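PDB 7BOR: probable enoyl-CoA hydratase/isomerase from Pseudomonas aeruginosa, which binds coenzyme A and, as a member of the crotonase family, is probably a delta(3)-delta(2)-enoyl-CoA isomerase. Local coordinates for residues E3-E8 with Y32-E37; L18-Q21 with L27-A30; A58-G63 with T108-H113; Q161-S164 with A170-L173. All blocks are in the same frame, centred on the assembly; numbering follows the deposited sequence.

Contact 1 (E3-E8 with Y32-E37)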
loop_
_atom_site.group_PDB
_atom_site.type_symbol
_atom_site.label_atom_id
_atom_site.label_comp_id
_atom_site.label_asym_id
_atom_site.label_seq_id
_atom_site.Cartn_x
_atom_site.Cartn_y
_atom_site.Cartn_z
ATOM N N GLU A 3 13.163 -8.185 12.604
ATOM C CA GLU A 3 13.589 -6.866 13.044
ATOM C C GLU A 3 12.809 -5.728 12.395
ATOM O O GLU A 3 12.598 -4.695 13.042
ATOM C CB GLU A 3 15.091 -6.733 12.761
ATOM C CG GLU A 3 15.674 -5.334 12.839
ATOM C CD GLU A 3 16.789 -5.114 11.816
ATOM O OE1 GLU A 3 17.214 -6.096 11.150
ATOM O OE2 GLU A 3 17.231 -3.949 11.677
ATOM N N LEU A 4 12.369 -5.874 11.145
ATOM C CA LEU A 4 11.866 -4.728 10.397
ATOM C C LEU A 4 10.354 -4.699 10.202
ATOM O O LEU A 4 9.820 -3.617 9.949
ATOM C CB LEU A 4 12.547 -4.654 9.020
ATOM C CG LEU A 4 14.061 -4.410 9.099
ATOM C CD1 LEU A 4 14.793 -4.687 7.818
ATOM C CD2 LEU A 4 14.341 -2.979 9.514
ATOM N N ILE A 5 9.666 -5.843 10.291
ATOM C CA ILE A 5 8.203 -5.927 10.301
ATOM C C ILE A 5 7.763 -6.576 11.623
ATOM O O ILE A 5 7.991 -7.776 11.842
ATOM C CB ILE A 5 7.655 -6.736 9.112
ATOM C CG1 ILE A 5 7.980 -6.106 7.739
ATOM C CG2 ILE A 5 6.147 -6.969 9.281
ATOM C CD1 ILE A 5 7.627 -4.656 7.568
ATOM N N ARG A 6 7.115 -5.801 12.495
ATOM C CA ARG A 6 6.538 -6.344 13.728
ATOM C C ARG A 6 5.133 -6.882 13.483
ATOM O O ARG A 6 4.343 -6.272 12.758
ATOM C CB ARG A 6 6.496 -5.278 14.816
ATOM C CG ARG A 6 7.831 -5.025 15.466
ATOM C CD ARG A 6 7.992 -3.569 15.932
ATOM N NE ARG A 6 6.892 -3.100 16.777
ATOM C CZ ARG A 6 6.869 -1.919 17.392
ATOM N NH1 ARG A 6 7.885 -1.072 17.260
ATOM N NH2 ARG A 6 5.823 -1.588 18.143
ATOM N N VAL A 7 4.818 -8.022 14.105
ATOM C CA VAL A 7 3.530 -8.690 13.912
ATOM C C VAL A 7 2.772 -8.898 15.225
ATOM O O VAL A 7 2.767 -9.999 15.785
ATOM C CB VAL A 7 3.729 -10.040 13.210
ATOM C CG1 VAL A 7 3.941 -9.863 11.740
ATOM C CG2 VAL A 7 4.944 -10.772 13.810
ATOM N N GLU A 8 2.087 -7.863 15.708
ATOM C CA GLU A 8 1.329 -7.951 16.957
ATOM C C GLU A 8 -0.030 -8.610 16.717
ATOM O O GLU A 8 -0.934 -7.985 16.145
ATOM C CB GLU A 8 1.143 -6.556 17.552
ATOM C CG GLU A 8 2.440 -5.848 17.937
ATOM C CD GLU A 8 3.198 -6.557 19.063
ATOM O OE1 GLU A 8 2.568 -6.907 20.093
ATOM O OE2 GLU A 8 4.425 -6.773 18.907
ATOM N N TYR A 32 8.919 -7.113 2.368
ATOM C CA TYR A 32 7.847 -7.584 1.514
ATOM C C TYR A 32 7.550 -9.051 1.776
ATOM O O TYR A 32 6.389 -9.491 1.716
ATOM C CB TYR A 32 8.236 -7.404 0.054
ATOM C CG TYR A 32 8.202 -6.011 -0.475
ATOM C CD1 TYR A 32 7.022 -5.298 -0.469
ATOM C CD2 TYR A 32 9.313 -5.437 -1.067
ATOM C CE1 TYR A 32 6.946 -4.020 -1.008
ATOM C CE2 TYR A 32 9.247 -4.158 -1.603
ATOM C CZ TYR A 32 8.039 -3.458 -1.561
ATOM O OH TYR A 32 7.908 -2.212 -2.092
ATOM N N SER A 33 8.612 -9.848 1.964
ATOM C CA SER A 33 8.443 -11.281 2.174
ATOM C C SER A 33 7.739 -11.554 3.498
ATOM O O SER A 33 6.813 -12.372 3.542
ATOM C CB SER A 33 9.813 -11.976 2.092
ATOM O OG SER A 33 10.255 -12.029 0.734
ATOM N N ARG A 34 8.128 -10.845 4.566
ATOM C CA ARG A 34 7.475 -11.035 5.860
ATOM C C ARG A 34 6.000 -10.660 5.770
ATOM O O ARG A 34 5.135 -11.390 6.272
ATOM C CB ARG A 34 8.199 -10.233 6.950
ATOM C CG ARG A 34 7.560 -10.325 8.363
ATOM C CD ARG A 34 8.299 -11.249 9.297
ATOM N NE ARG A 34 7.419 -11.879 10.285
ATOM C CZ ARG A 34 6.449 -12.745 9.978
ATOM N NH1 ARG A 34 5.683 -13.301 10.920
ATOM N NH2 ARG A 34 6.214 -13.031 8.710
ATOM N N MET A 35 5.682 -9.561 5.077
ATOM C CA MET A 35 4.282 -9.148 4.981
ATOM C C MET A 35 3.489 -10.113 4.121
ATOM O O MET A 35 2.348 -10.463 4.455
ATOM C CB MET A 35 4.189 -7.717 4.449
ATOM C CG MET A 35 4.431 -6.688 5.545
ATOM S SD MET A 35 4.016 -5.031 4.980
ATOM C CE MET A 35 5.547 -4.616 4.111
ATOM N N ALA A 36 4.078 -10.597 3.033
ATOM C CA ALA A 36 3.341 -11.529 2.194
ATOM C C ALA A 36 2.986 -12.805 2.955
ATOM O O ALA A 36 1.875 -13.331 2.820
ATOM C CB ALA A 36 4.133 -11.860 0.932
ATOM N N GLU A 37 3.917 -13.337 3.747
ATOM C CA GLU A 37 3.604 -14.574 4.456
ATOM C C GLU A 37 2.689 -14.303 5.649
ATOM O O GLU A 37 1.799 -15.113 5.938
ATOM C CB GLU A 37 4.897 -15.296 4.878
ATOM C CG GLU A 37 5.878 -14.494 5.722
ATOM C CD GLU A 37 6.972 -15.352 6.366
ATOM O OE1 GLU A 37 6.640 -16.250 7.181
ATOM O OE2 GLU A 37 8.165 -15.126 6.058
#

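Contact 2 (L18-Q21 with L27-A30)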
loop_
_atom_site.group_PDB
_atom_site.type_symbol
_atom_site.label_atom_id
_atom_site.label_comp_id
_atom_site.label_asym_id
_atom_site.label_seq_id
_atom_site.Cartn_x
_atom_site.Cartn_y
_atom_site.Cartn_z
ATOM N N LEU A 18 5.369 -1.643 10.182
ATOM C CA LEU A 18 6.650 -1.307 9.570
ATOM C C LEU A 18 7.569 -0.624 10.574
ATOM O O LEU A 18 7.243 0.440 11.105
ATOM C CB LEU A 18 6.390 -0.394 8.363
ATOM C CG LEU A 18 5.971 -1.037 7.023
ATOM C CD1 LEU A 18 4.906 -2.097 7.098
ATOM C CD2 LEU A 18 5.543 0.041 5.987
ATOM N N ASP A 19 8.734 -1.214 10.832
ATOM C CA ASP A 19 9.661 -0.663 11.832
ATOM C C ASP A 19 11.066 -0.535 11.234
ATOM O O ASP A 19 11.945 -1.363 11.497
ATOM C CB ASP A 19 9.669 -1.524 13.132
ATOM C CG ASP A 19 10.081 -0.710 14.392
ATOM O OD1 ASP A 19 10.443 0.491 14.280
ATOM O OD2 ASP A 19 10.018 -1.285 15.504
ATOM N N ARG A 20 11.281 0.536 10.471
ATOM C CA ARG A 20 12.570 0.839 9.839
ATOM C C ARG A 20 12.671 2.365 9.764
ATOM O O ARG A 20 12.792 2.962 8.700
ATOM C CB ARG A 20 12.696 0.167 8.484
ATOM C CG ARG A 20 14.073 0.319 7.793
ATOM C CD ARG A 20 14.170 -0.566 6.566
ATOM N NE ARG A 20 15.516 -0.544 5.966
ATOM C CZ ARG A 20 15.804 -0.183 4.716
ATOM N NH1 ARG A 20 14.843 0.171 3.872
ATOM N NH2 ARG A 20 17.065 -0.192 4.292
ATOM N N GLN A 21 12.623 3.021 10.923
ATOM C CA GLN A 21 12.394 4.461 10.960
ATOM C C GLN A 21 13.563 5.231 10.366
ATOM O O GLN A 21 13.361 6.229 9.672
ATOM C CB GLN A 21 12.105 4.898 12.404
ATOM C CG GLN A 21 10.943 4.112 13.086
ATOM C CD GLN A 21 9.606 4.224 12.333
ATOM O OE1 GLN A 21 8.934 3.204 12.065
ATOM N NE2 GLN A 21 9.213 5.475 11.987
ATOM N N LEU A 27 10.767 -0.047 1.978
ATOM C CA LEU A 27 10.442 -1.466 1.994
ATOM C C LEU A 27 11.482 -2.299 1.243
ATOM O O LEU A 27 11.596 -2.201 0.012
ATOM C CB LEU A 27 9.068 -1.699 1.376
ATOM C CG LEU A 27 7.897 -0.978 2.053
ATOM C CD1 LEU A 27 6.721 -1.051 1.157
ATOM C CD2 LEU A 27 7.639 -1.695 3.324
ATOM N N THR A 28 12.145 -3.188 1.977
ATOM C CA THR A 28 13.132 -4.137 1.461
ATOM C C THR A 28 12.508 -5.475 1.054
ATOM O O THR A 28 11.352 -5.779 1.360
ATOM C CB THR A 28 14.203 -4.397 2.515
ATOM O OG1 THR A 28 13.602 -5.152 3.572
ATOM C CG2 THR A 28 14.780 -3.066 3.024
ATOM N N ARG A 29 13.292 -6.283 0.325
ATOM C CA ARG A 29 12.793 -7.595 -0.096
ATOM C C ARG A 29 12.363 -8.432 1.107
ATOM O O ARG A 29 11.395 -9.193 1.033
ATOM C CB ARG A 29 13.873 -8.327 -0.906
ATOM C CG ARG A 29 14.152 -7.785 -2.331
ATOM C CD ARG A 29 15.288 -8.588 -3.028
ATOM N NE ARG A 29 16.592 -8.395 -2.364
ATOM C CZ ARG A 29 17.579 -7.616 -2.826
ATOM N NH1 ARG A 29 17.437 -6.959 -3.976
ATOM N NH2 ARG A 29 18.728 -7.499 -2.143
ATOM N N ALA A 30 13.073 -8.306 2.228
ATOM C CA ALA A 30 12.748 -9.096 3.409
ATOM C C ALA A 30 11.492 -8.565 4.110
ATOM O O ALA A 30 10.748 -9.333 4.739
ATOM C CB ALA A 30 13.948 -9.104 4.368
#

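Contact 3 (A58-G63 with T108-H113). With COA (coenzyme A), chain C.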
loop_
_atom_site.group_PDB
_atom_site.type_symbol
_atom_site.label_atom_id
_atom_site.label_comp_id
_atom_site.label_asym_id
_atom_site.label_seq_id
_atom_site.Cartn_x
_atom_site.Cartn_y
_atom_site.Cartn_z
ATOM N N ALA A 58 4.468 8.459 13.216
ATOM C CA ALA A 58 5.110 9.507 12.437
ATOM C C ALA A 58 5.320 9.195 10.960
ATOM O O ALA A 58 5.564 10.122 10.182
ATOM C CB ALA A 58 6.486 9.826 13.032
ATOM N N CYS A 59 5.292 7.938 10.557
ATOM C CA CYS A 59 5.737 7.613 9.200
ATOM C C CYS A 59 5.013 6.367 8.739
ATOM O O CYS A 59 4.874 5.413 9.502
ATOM C CB CYS A 59 7.275 7.409 9.128
ATOM S SG CYS A 59 7.954 7.063 7.419
ATOM N N PHE A 60 4.519 6.384 7.502
ATOM C CA PHE A 60 3.925 5.160 6.972
ATOM C C PHE A 60 5.002 4.377 6.174
ATOM O O PHE A 60 5.629 3.468 6.730
ATOM C CB PHE A 60 2.674 5.485 6.147
ATOM C CG PHE A 60 1.882 4.265 5.728
ATOM C CD1 PHE A 60 1.288 3.430 6.666
ATOM C CD2 PHE A 60 1.714 3.951 4.376
ATOM C CE1 PHE A 60 0.565 2.305 6.249
ATOM C CE2 PHE A 60 0.985 2.831 3.968
ATOM C CZ PHE A 60 0.411 2.007 4.895
ATOM N N THR A 61 5.294 4.753 4.920
ATOM C CA THR A 61 6.469 4.196 4.227
ATOM C C THR A 61 6.858 5.091 3.057
ATOM O O THR A 61 5.990 5.587 2.336
ATOM C CB THR A 61 6.205 2.766 3.712
ATOM O OG1 THR A 61 7.347 2.257 2.987
ATOM C CG2 THR A 61 5.016 2.744 2.764
ATOM N N SER A 62 8.155 5.275 2.855
ATOM C CA SER A 62 8.632 5.990 1.671
ATOM C C SER A 62 8.612 5.110 0.427
ATOM O O SER A 62 9.083 5.532 -0.637
ATOM C CB SER A 62 10.039 6.575 1.908
ATOM O OG SER A 62 10.983 5.629 2.406
ATOM N N GLY A 63 8.025 3.918 0.518
ATOM C CA GLY A 63 7.891 3.076 -0.640
ATOM C C GLY A 63 9.092 2.162 -0.766
ATOM O O GLY A 63 9.899 1.968 0.169
ATOM N N THR A 108 1.312 4.741 -1.162
ATOM C CA THR A 108 -0.024 5.182 -1.538
ATOM C C THR A 108 -0.777 4.095 -2.275
ATOM O O THR A 108 -1.937 3.827 -1.954
ATOM C CB THR A 108 0.068 6.445 -2.389
ATOM O OG1 THR A 108 0.483 7.521 -1.545
ATOM C CG2 THR A 108 -1.274 6.786 -3.053
ATOM N N THR A 109 -0.141 3.422 -3.256
ATOM C CA THR A 109 -0.954 2.528 -4.058
ATOM C C THR A 109 -1.477 1.345 -3.246
ATOM O O THR A 109 -2.500 0.775 -3.607
ATOM C CB THR A 109 -0.192 2.019 -5.319
ATOM O OG1 THR A 109 0.954 1.278 -4.933
ATOM C CG2 THR A 109 0.199 3.173 -6.191
ATOM N N LEU A 110 -0.781 0.908 -2.195
ATOM C CA LEU A 110 -1.302 -0.255 -1.490
ATOM C C LEU A 110 -2.601 0.084 -0.783
ATOM O O LEU A 110 -3.461 -0.797 -0.566
ATOM C CB LEU A 110 -0.287 -0.788 -0.509
ATOM C CG LEU A 110 0.012 -0.010 0.772
ATOM C CD1 LEU A 110 -1.003 -0.430 1.885
ATOM C CD2 LEU A 110 1.470 -0.215 1.188
ATOM N N LEU A 111 -2.772 1.367 -0.445
ATOM C CA LEU A 111 -4.010 1.849 0.157
ATOM C C LEU A 111 -5.197 1.626 -0.762
ATOM O O LEU A 111 -6.337 1.531 -0.289
ATOM C CB LEU A 111 -3.857 3.346 0.456
ATOM C CG LEU A 111 -2.653 3.818 1.283
ATOM C CD1 LEU A 111 -2.634 5.309 1.482
ATOM C CD2 LEU A 111 -2.658 3.062 2.603
ATOM N N LEU A 112 -4.955 1.559 -2.071
ATOM C CA LEU A 112 -6.044 1.262 -2.999
ATOM C C LEU A 112 -6.575 -0.165 -2.862
ATOM O O LEU A 112 -7.632 -0.453 -3.418
ATOM C CB LEU A 112 -5.584 1.511 -4.445
ATOM C CG LEU A 112 -5.044 2.909 -4.657
ATOM C CD1 LEU A 112 -4.431 3.030 -6.044
ATOM C CD2 LEU A 112 -6.165 4.004 -4.489
ATOM N N HIS A 113 -5.913 -1.036 -2.096
ATOM C CA HIS A 113 -6.374 -2.403 -1.875
ATOM C C HIS A 113 -6.802 -2.646 -0.427
ATOM O O HIS A 113 -7.099 -3.792 -0.045
ATOM C CB HIS A 113 -5.270 -3.393 -2.311
ATOM C CG HIS A 113 -4.794 -3.117 -3.690
ATOM N ND1 HIS A 113 -5.397 -3.663 -4.798
ATOM C CD2 HIS A 113 -3.839 -2.269 -4.157
ATOM C CE1 HIS A 113 -4.842 -3.163 -5.885
ATOM N NE2 HIS A 113 -3.889 -2.321 -5.523
HETATM N N1A COA C . 14.852 3.981 -0.431
HETATM C C2A COA C . 16.099 3.949 0.118
HETATM N N3A COA C . 16.462 4.812 1.113
HETATM C C4A COA C . 15.528 5.680 1.537
HETATM C C5A COA C . 14.286 5.727 1.011
HETATM C C6A COA C . 13.947 4.856 -0.003
HETATM N N6A COA C . 12.647 4.753 -0.681
HETATM N N7A COA C . 13.574 6.708 1.633
HETATM C C8A COA C . 14.369 7.293 2.555
HETATM N N9A COA C . 15.528 6.652 2.447
HETATM C C1B COA C . 16.618 7.022 3.374
HETATM C C2B COA C . 17.492 8.296 2.903
HETATM O O2B COA C . 18.372 7.862 1.791
HETATM C C3B COA C . 18.088 8.578 4.027
HETATM O O3B COA C . 19.190 7.615 4.295
HETATM P P3B COA C . 20.432 7.967 5.280
HETATM O O7A COA C . 19.965 8.710 6.515
HETATM O O8A COA C . 21.398 8.804 4.486
HETATM O O9A COA C . 21.033 6.662 5.713
HETATM C C4B COA C . 17.065 8.337 5.166
HETATM O O4B COA C . 16.150 7.240 4.583
HETATM C C5B COA C . 16.295 9.469 5.517
HETATM O O5B COA C . 15.543 9.768 4.384
HETATM P P1A COA C . 15.387 11.332 3.937
HETATM O O1A COA C . 14.966 11.463 2.487
HETATM O O2A COA C . 16.638 12.154 4.154
HETATM O O3A COA C . 14.234 11.918 4.958
HETATM P P2A COA C . 13.268 13.130 4.391
HETATM O O4A COA C . 12.426 13.614 5.568
HETATM O O5A COA C . 14.212 14.141 3.812
HETATM O O6A COA C . 12.329 12.606 3.124
HETATM C CBP COA C . 10.728 11.252 1.961
HETATM C CCP COA C . 11.219 11.727 3.376
HETATM C CDP COA C . 9.844 9.965 2.124
HETATM C CEP COA C . 9.898 12.366 1.276
HETATM C CAP COA C . 12.057 11.008 1.177
HETATM O OAP COA C . 12.829 10.128 1.937
HETATM C C9P COA C . 11.840 10.359 -0.189
HETATM O O9P COA C . 11.414 10.968 -1.126
HETATM N N8P COA C . 12.221 8.933 -0.277
HETATM C C7P COA C . 12.062 8.168 -1.516
HETATM C C6P COA C . 10.570 8.129 -1.964
HETATM C C5P COA C . 10.548 7.264 -3.266
HETATM O O5P COA C . 10.932 7.676 -4.305
HETATM N N4P COA C . 10.024 5.915 -3.160
HETATM C C3P COA C . 10.030 5.060 -4.321
HETATM C C2P COA C . 8.877 5.393 -5.230
HETATM S S1P COA C . 9.049 4.204 -6.582
#

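Contact 4 (Q161-S164 with A170-L173)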
loop_
_atom_site.group_PDB
_atom_site.type_symbol
_atom_site.label_atom_id
_atom_site.label_comp_id
_atom_site.label_asym_id
_atom_site.label_seq_id
_atom_site.Cartn_x
_atom_site.Cartn_y
_atom_site.Cartn_z
ATOM N N GLN A 161 2.076 14.586 -8.532
ATOM C CA GLN A 161 1.708 15.608 -7.550
ATOM C C GLN A 161 1.455 14.981 -6.188
ATOM O O GLN A 161 0.710 14.010 -6.070
ATOM C CB GLN A 161 0.457 16.347 -8.042
ATOM C CG GLN A 161 -0.131 17.381 -7.075
ATOM C CD GLN A 161 0.786 18.543 -6.841
ATOM O OE1 GLN A 161 1.208 19.245 -7.771
ATOM N NE2 GLN A 161 1.122 18.748 -5.598
ATOM N N ASP A 162 2.068 15.527 -5.147
ATOM C CA ASP A 162 1.742 14.988 -3.837
ATOM C C ASP A 162 0.500 15.671 -3.275
ATOM O O ASP A 162 -0.006 16.669 -3.800
ATOM C CB ASP A 162 2.894 15.095 -2.830
ATOM C CG ASP A 162 3.575 16.410 -2.860
ATOM O OD1 ASP A 162 2.842 17.401 -2.785
ATOM O OD2 ASP A 162 4.840 16.433 -2.952
ATOM N N PHE A 163 -0.030 15.055 -2.238
ATOM C CA PHE A 163 -1.289 15.486 -1.683
ATOM C C PHE A 163 -1.319 15.121 -0.221
ATOM O O PHE A 163 -0.558 14.269 0.239
ATOM C CB PHE A 163 -2.475 14.901 -2.432
ATOM C CG PHE A 163 -2.503 13.410 -2.554
ATOM C CD1 PHE A 163 -1.770 12.740 -3.553
ATOM C CD2 PHE A 163 -3.353 12.652 -1.766
ATOM C CE1 PHE A 163 -1.874 11.359 -3.706
ATOM C CE2 PHE A 163 -3.473 11.265 -1.955
ATOM C CZ PHE A 163 -2.731 10.630 -2.910
ATOM N N SER A 164 -2.123 15.860 0.519
ATOM C CA SER A 164 -2.193 15.707 1.963
ATOM C C SER A 164 -3.210 14.636 2.312
ATOM O O SER A 164 -4.083 14.280 1.509
ATOM C CB SER A 164 -2.641 17.009 2.640
ATOM O OG SER A 164 -4.024 17.299 2.267
ATOM N N ALA A 170 -10.923 13.857 1.183
ATOM C CA ALA A 170 -11.881 14.534 0.313
ATOM C C ALA A 170 -12.127 13.756 -0.992
ATOM O O ALA A 170 -13.239 13.762 -1.526
ATOM C CB ALA A 170 -11.398 15.940 -0.008
ATOM N N TRP A 171 -11.084 13.156 -1.557
ATOM C CA TRP A 171 -11.201 12.414 -2.808
ATOM C C TRP A 171 -11.702 10.999 -2.592
ATOM O O TRP A 171 -12.072 10.353 -3.554
ATOM C CB TRP A 171 -9.846 12.354 -3.543
ATOM C CG TRP A 171 -9.288 13.672 -3.862
ATOM C CD1 TRP A 171 -9.977 14.832 -3.962
ATOM C CD2 TRP A 171 -7.917 13.993 -4.139
ATOM N NE1 TRP A 171 -9.118 15.875 -4.245
ATOM C CE2 TRP A 171 -7.853 15.374 -4.387
ATOM C CE3 TRP A 171 -6.738 13.242 -4.183
ATOM C CZ2 TRP A 171 -6.654 16.020 -4.683
ATOM C CZ3 TRP A 171 -5.575 13.860 -4.492
ATOM C CH2 TRP A 171 -5.519 15.232 -4.730
ATOM N N GLY A 172 -11.771 10.528 -1.343
ATOM C CA GLY A 172 -12.222 9.176 -1.054
ATOM C C GLY A 172 -11.155 8.102 -1.164
ATOM O O GLY A 172 -11.463 6.907 -1.069
ATOM N N LEU A 173 -9.900 8.468 -1.359
ATOM C CA LEU A 173 -8.837 7.504 -1.120
ATOM C C LEU A 173 -8.691 7.133 0.371
ATOM O O LEU A 173 -8.344 5.986 0.717
ATOM C CB LEU A 173 -7.545 8.089 -1.671
ATOM C CG LEU A 173 -7.492 8.363 -3.167
ATOM C CD1 LEU A 173 -6.165 8.890 -3.605
ATOM C CD2 LEU A 173 -7.795 7.041 -3.912
#

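Contact 1 (E3-E8 with Y32-E37)
I5 and R34 are the closest backbone positions, 6.8 Å between their CA atoms, where strand 5-8 runs beside helix 32-37 with their N-to-C directions 22° apart. The two axes come within 9.2 Å of each other. The side chains of I5 and V7 project from the strand toward the helix. R6, between them, points away.

I5 carries most of the contact on the strand side. Its branch point meets the start of the arginine chain, with I5 CB 3.7 Å from R34 CG. The branch methyl CG2 lies close to the same CG and reaches M35 CG as well. The longer branch goes to the end of the methionine, with I5 CD1 4.0 Å from M35 CE. The M35 chain is straight through chi2 and bends at chi3 (-83°), which turns its methyl to that meeting point.

R34 leaves the helix with CG opposite its backbone N. Its chain then bends at chi2 (103°) and carries the guanidinium along to V7. There V7 CG1 and V7 CG2 are each 3.9 Å from R34 NH1, with CG1 over one face of the guanidinium. On the helix itself, R34 NH2 is 3.6 Å from E37 OE1. That carboxylate oxygen lies well out of the guanidinium plane, so the pair is electrostatic.

The contact between these segments has no hydrogen bond. It joins the edge strand of the six-stranded sheet to helix 29-44 through apolar packing of I5 on M35 and the R34 chain, and through the V7 methyls on the guanidinium. The arginine charge is probably balanced in part by E37 on its own helix.

Contact 2 (L18-Q21 with L27-A30)
R20 lays its guanidinium over the methyl of T28, with T28 CG2 3.3 Å from R20 NH1. The two segments belong to the connection from strand 13-18 to helix 29-44 in the crotonase fold, and T28 is the N-cap of that helix. The T28 methyl sits over one face of the guanidinium, displaced toward its rim. T28 CG2 is also 3.5 Å from R20 CZ, so it covers the carbon as well as the NH1 side.

The arginine gets there as a long straight arm. CG is anti to the backbone N (chi1 -175°), and the chain stays extended out to NE. Its end is held by polar partners beyond the two segments. NH1 gives a hydrogen bond to the carbonyl of A26 and forms a salt bridge with D65, a residue that binds coenzyme A. R20 is therefore a probable second-shell support for D65. The backbone N of L27 lies at the guanidinium edge, near its plane; both groups are donors and do not bond each other.

Deeper in, L18 and L27 cross at about a right angle. L18 CD2 is 3.8 Å from L27 CD2, and the same L27 methyl is 4.1 Å from L18 CG. The side chain of L27 starts away from the 18-21 segment, but its end returns to meet L18. Both leucines are buried, and both also pack on T61 and M35.

T28 divides its work between its two branches. CG2 covers the arginine, while OG1 accepts a hydrogen bond from the backbone N of M31 in the first turn of the helix.

Contact 3 (A58-G63 with T108-H113)
F60 reaches across to L110 and L111 with the far end of its ring. CB starts toward the 108-113 segment, and a chi1 of -172° swings the ring away from the backbone N. The contact begins at CE2. F60 CE2 is 3.9 Å from L111 CD2 and 4.2 Å from L110 CD2. At the tip, F60 CZ is 4.1 Å from L110 CD1, a methyl that lies at the ring edge, near its plane. F60 CZ is also 4.0 Å from L111 CD2, which approaches obliquely. The two leucines thus receive one corner of the phenyl ring in a buried, wholly apolar contact. V99 of strand 95-99 packs on F60 and on L111.

Further along the loop, T61 OG1 accepts a bond from G63 N at 3.1 Å, forming an ST turn. G63, with positive phi, has no side chain and lies beside the ligand amide N4P. The carbonyl of S62 takes the N-H of the pantetheine arm, with coenzyme A N4P 2.7 Å from S62 O and an N-H...O angle of 162°. This backbone grip is part of the CoA site of this crotonase-fold protein, and S62 is one of its CoA-binding residues.

Contact 4 (Q161-S164 with A170-L173)
From the 170-173 segment, W171 and L173 touch F163. W171 CZ3 lies over one face of the phenyl ring, displaced toward its rim and 3.7 Å from F163 CG. The next indole atom also takes part, and W171 CH2 is 3.8 Å from F163 CB. The phenyl ring and the six-membered indole ring meet obliquely, with their planes at 43° and their centroids 5.1 Å apart. L173 adds a methyl at the ring's far end, where L173 CD1 is 3.9 Å from F163 CZ. The phenylalanine CG sits between the backbone N and carbonyl carbon (chi1 55°), which directs the ring toward W171.

Around them, the backbone turns are fixed by capping. G172 ends the helix with positive phi in a Schellman motif, between the two residues that touch F163. At the other end, S164 is the N-cap and its OG accepts from Q167 N. Before it, Q161 NE2 donates to D162 O at 3.0 Å, nearly straight at 166°.

K152 makes a cation-pi contact with W171. Helix 165-171 folds back on strand 163-164, which pairs with strand 124-126. L156 of helix 150-157 packs on both aromatic residues, and helix 140-148 meets W171 and L173.

In the fold
Contacts 1 and 2 share helix 29-44, and their centres lie 8 Å apart. R6 NH1 forms a salt bridge with D19 OD2 at 2.8 Å, and M35 CE packs on L27 CD2 at 3.7 Å. Contact 2 then passes to contact 3 near coenzyme A: L27 N is 2.8 Å from G63 O, a probable hydrogen bond. Nearest atoms of the R20 side chain and the bound coenzyme A are about 5 Å apart; for the M35 side chain the gap is about 13 Å. On the other flank, L112 CD2 meets L173 CD2 at 3.5 Å, linking contacts 3 and 4. Contacts 1 and 4 lie on opposite sides of the chain's centre, with centres 27 Å apart.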